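Local coordinates for mitochondrial RNA-binding protein 1 (PDB 2GIA) that binds guide RNA together with its partner MRP2 and probably acts as an RNA matchmaker in mitochondrial RNA editing, at residues V67-L77 with H88-F99. Sequence-based numbering, arbitrary orientation.
Sequences VRLRHVDLAYL and HRMETKAYTLDF
Asp73, in the first turn of helix 71-81, receives a hydrogen bond from His88 on strand 87-91. From CB outward, its side chain runs over Met90 before it reaches its polar partners. CB lies 3.8 Å from Met90 SD, and CG is about as close to that sulfur. OD1 touches Met90 CG and accepts from His88 NE2 at 2.9 Å. That bond is almost straight (177°) and lies in the imidazole plane. Arg70 NH2 reaches OD1 from the opposite face of the carboxylate. OD2 takes the backbone N and the NE of Arg70, both from one face. The guanidinium of Arg70, the N-cap residue, grips the carboxylate side-on, which probably keeps it negative. A water also donates to Asp73 OD2 and to Tyr95 OH, bridging the two segments.

The imidazole of His88 is fixed on a second side. Tyr76 CB sits 3.4 Å from His88 CD2, over the ring face, and the tyrosine ring continues as an offset stack with planes 10° apart. His88 CG is anti to the backbone N (chi1 174°), which carries the ring from the strand to the helix. Farther along, Tyr95 OH donates to Arg68 O at 2.9 Å, and Leu69 CD2 packs 3.4 Å from Tyr95 OH. Val67 CG1 meets Tyr95 CD1. At the other end, Leu77 CD2 lies 3.6 Å from Phe99 CD1.

The contact joins the two antiparallel sheets of the chain. Helix 71-81 follows strand 65-68 of one sheet and here runs roughly antiparallel to strand 87-91 of the other, consistent with a PC4-like (Whirly) fold. Helix 130-145 packs on Leu77 and Phe99. Tyr76 OH is hydrogen-bonded to Asp169 of the MRP2 chain, so this helix also faces the partner subunit.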
# COMPACT_ATOMS: atom_id res chain seq x y z
N VAL B 67 22.14 14.05 -5.50
CA VAL B 67 22.06 14.14 -4.05
C VAL B 67 21.50 12.85 -3.44
O VAL B 67 20.69 12.16 -4.06
CB VAL B 67 21.19 15.35 -3.57
CG1 VAL B 67 21.83 16.70 -4.08
CG2 VAL B 67 19.77 15.26 -4.11
N ARG B 68 21.93 12.58 -2.22
CA ARG B 68 21.50 11.35 -1.53
C ARG B 68 20.83 11.77 -0.23
O ARG B 68 21.39 12.54 0.52
CB ARG B 68 22.76 10.50 -1.28
CG ARG B 68 22.51 9.16 -0.64
CD ARG B 68 23.85 8.58 -0.17
NE ARG B 68 23.93 7.15 -0.41
CZ ARG B 68 24.20 6.58 -1.58
NH1 ARG B 68 24.44 7.33 -2.66
NH2 ARG B 68 24.22 5.25 -1.68
N LEU B 69 19.60 11.28 0.03
CA LEU B 69 18.89 11.63 1.25
C LEU B 69 18.97 10.48 2.28
O LEU B 69 19.42 9.38 1.96
CB LEU B 69 17.41 11.96 0.92
CG LEU B 69 17.12 12.96 -0.23
CD1 LEU B 69 15.65 13.49 -0.16
CD2 LEU B 69 18.09 14.09 -0.18
N ARG B 70 18.53 10.73 3.49
CA ARG B 70 18.56 9.71 4.55
C ARG B 70 17.21 9.00 4.66
O ARG B 70 16.21 9.47 4.15
CB ARG B 70 18.84 10.37 5.91
CG ARG B 70 20.17 11.10 6.08
CD ARG B 70 20.09 11.92 7.41
NE ARG B 70 19.00 12.91 7.34
CZ ARG B 70 18.52 13.59 8.38
NH1 ARG B 70 19.04 13.40 9.59
NH2 ARG B 70 17.53 14.47 8.20
N HIS B 71 17.18 7.85 5.32
CA HIS B 71 15.92 7.15 5.48
C HIS B 71 14.85 8.07 6.08
O HIS B 71 13.70 8.07 5.65
CB HIS B 71 16.08 5.93 6.39
CG HIS B 71 14.93 4.96 6.31
ND1 HIS B 71 14.74 3.96 7.24
CD2 HIS B 71 13.94 4.81 5.39
CE1 HIS B 71 13.69 3.24 6.90
NE2 HIS B 71 13.18 3.73 5.79
N VAL B 72 15.22 8.86 7.08
CA VAL B 72 14.23 9.72 7.70
C VAL B 72 13.71 10.84 6.79
O VAL B 72 12.56 11.27 6.89
CB VAL B 72 14.76 10.26 9.09
CG1 VAL B 72 15.74 11.40 8.89
CG2 VAL B 72 13.58 10.65 9.96
N ASP B 73 14.54 11.25 5.83
CA ASP B 73 14.12 12.29 4.89
C ASP B 73 13.04 11.70 4.00
O ASP B 73 12.10 12.40 3.61
CB ASP B 73 15.30 12.73 4.00
CG ASP B 73 16.42 13.39 4.80
OD1 ASP B 73 16.10 14.19 5.69
OD2 ASP B 73 17.60 13.11 4.52
N LEU B 74 13.19 10.43 3.65
CA LEU B 74 12.14 9.81 2.80
C LEU B 74 10.80 9.88 3.56
O LEU B 74 9.74 10.24 3.02
CB LEU B 74 12.52 8.36 2.47
CG LEU B 74 11.42 7.50 1.84
CD1 LEU B 74 10.92 8.07 0.46
CD2 LEU B 74 12.02 6.09 1.62
N ALA B 75 10.83 9.54 4.84
CA ALA B 75 9.61 9.61 5.64
C ALA B 75 9.08 11.06 5.71
O ALA B 75 7.87 11.29 5.63
CB ALA B 75 9.90 9.05 7.07
N TYR B 76 9.98 12.04 5.86
CA TYR B 76 9.55 13.43 5.90
C TYR B 76 8.92 13.84 4.59
O TYR B 76 7.94 14.57 4.60
CB TYR B 76 10.73 14.39 6.21
CG TYR B 76 10.82 14.71 7.70
CD1 TYR B 76 9.82 15.45 8.30
CD2 TYR B 76 11.86 14.23 8.47
CE1 TYR B 76 9.85 15.71 9.66
CE2 TYR B 76 11.89 14.48 9.86
CZ TYR B 76 10.87 15.23 10.43
OH TYR B 76 10.88 15.52 11.77
N LEU B 77 9.47 13.38 3.46
CA LEU B 77 8.89 13.76 2.18
C LEU B 77 7.48 13.19 2.07
O LEU B 77 6.58 13.84 1.53
CB LEU B 77 9.75 13.25 1.00
CG LEU B 77 11.21 13.75 0.90
CD1 LEU B 77 11.70 13.62 -0.56
CD2 LEU B 77 11.37 15.17 1.43
N HIS B 88 10.03 20.43 4.48
CA HIS B 88 11.09 19.70 5.16
C HIS B 88 12.42 20.28 4.64
O HIS B 88 12.64 20.32 3.42
CB HIS B 88 11.04 18.19 4.87
CG HIS B 88 12.21 17.44 5.44
ND1 HIS B 88 12.59 17.57 6.76
CD2 HIS B 88 13.05 16.53 4.89
CE1 HIS B 88 13.62 16.78 7.00
NE2 HIS B 88 13.92 16.14 5.89
N ARG B 89 13.27 20.75 5.55
CA ARG B 89 14.57 21.30 5.16
C ARG B 89 15.66 20.26 5.44
O ARG B 89 15.69 19.67 6.49
CB ARG B 89 14.87 22.61 5.93
CG ARG B 89 16.33 23.07 5.74
CD ARG B 89 16.50 24.56 5.98
NE ARG B 89 15.71 25.34 5.03
CZ ARG B 89 15.68 26.67 5.00
NH1 ARG B 89 16.41 27.38 5.86
NH2 ARG B 89 14.87 27.30 4.17
N MET B 90 16.55 20.05 4.50
CA MET B 90 17.62 19.09 4.67
C MET B 90 18.93 19.81 4.45
O MET B 90 19.14 20.43 3.41
CB MET B 90 17.45 17.98 3.63
CG MET B 90 16.18 17.14 3.90
SD MET B 90 15.73 16.21 2.44
CE MET B 90 14.91 17.43 1.45
N GLU B 91 19.82 19.74 5.45
CA GLU B 91 21.10 20.40 5.34
C GLU B 91 22.21 19.40 5.61
O GLU B 91 22.18 18.65 6.59
CB GLU B 91 21.19 21.54 6.35
CG GLU B 91 20.06 22.50 6.23
CD GLU B 91 20.16 23.64 7.21
OE1 GLU B 91 20.92 24.59 6.93
OE2 GLU B 91 19.48 23.57 8.26
N THR B 92 23.15 19.32 4.68
CA THR B 92 24.29 18.44 4.88
C THR B 92 25.48 19.22 4.33
O THR B 92 25.33 20.35 3.86
CB THR B 92 24.17 17.15 4.08
OG1 THR B 92 24.18 17.47 2.68
CG2 THR B 92 22.90 16.39 4.45
N LYS B 93 26.65 18.60 4.38
CA LYS B 93 27.84 19.23 3.87
C LYS B 93 27.70 19.41 2.37
O LYS B 93 28.26 20.33 1.79
CB LYS B 93 29.07 18.36 4.17
CG LYS B 93 30.17 18.47 3.12
CD LYS B 93 30.75 17.08 2.72
CE LYS B 93 30.30 16.62 1.31
NZ LYS B 93 30.63 17.59 0.20
N ALA B 94 26.95 18.51 1.72
CA ALA B 94 26.82 18.61 0.28
C ALA B 94 25.69 19.51 -0.25
O ALA B 94 25.77 20.00 -1.38
CB ALA B 94 26.67 17.17 -0.34
N TYR B 95 24.65 19.74 0.55
CA TYR B 95 23.54 20.53 0.01
C TYR B 95 22.66 21.06 1.10
O TYR B 95 22.74 20.60 2.23
CB TYR B 95 22.67 19.64 -0.92
CG TYR B 95 22.10 18.39 -0.24
CD1 TYR B 95 22.64 17.11 -0.50
CD2 TYR B 95 21.06 18.50 0.70
CE1 TYR B 95 22.15 15.96 0.18
CE2 TYR B 95 20.58 17.37 1.36
CZ TYR B 95 21.13 16.10 1.10
OH TYR B 95 20.65 14.99 1.81
N THR B 96 21.79 22.00 0.71
CA THR B 96 20.77 22.56 1.60
C THR B 96 19.55 22.59 0.74
O THR B 96 19.50 23.33 -0.21
CB THR B 96 21.08 23.99 2.10
OG1 THR B 96 22.22 23.91 2.96
CG2 THR B 96 19.92 24.53 2.94
N LEU B 97 18.55 21.76 1.08
CA LEU B 97 17.38 21.65 0.22
C LEU B 97 16.10 21.66 1.01
O LEU B 97 16.01 21.06 2.08
CB LEU B 97 17.44 20.30 -0.58
CG LEU B 97 18.44 20.14 -1.72
CD1 LEU B 97 18.48 18.68 -2.30
CD2 LEU B 97 18.03 21.14 -2.79
N ASP B 98 15.10 22.35 0.47
CA ASP B 98 13.77 22.36 1.06
C ASP B 98 12.84 21.59 0.13
O ASP B 98 12.92 21.74 -1.12
CB ASP B 98 13.18 23.79 1.14
CG ASP B 98 13.69 24.58 2.34
OD1 ASP B 98 14.52 24.04 3.09
OD2 ASP B 98 13.28 25.74 2.51
N PHE B 99 11.92 20.83 0.71
CA PHE B 99 10.92 20.14 -0.10
C PHE B 99 9.57 20.64 0.44
O PHE B 99 9.30 20.52 1.66
CB PHE B 99 11.00 18.61 0.09
CG PHE B 99 9.96 17.85 -0.69
CD1 PHE B 99 8.86 17.28 -0.06
CD2 PHE B 99 10.13 17.66 -2.09
CE1 PHE B 99 7.92 16.52 -0.80
CE2 PHE B 99 9.20 16.90 -2.85
CZ PHE B 99 8.08 16.32 -2.21
O HOH W 1 19.69 14.96 4.33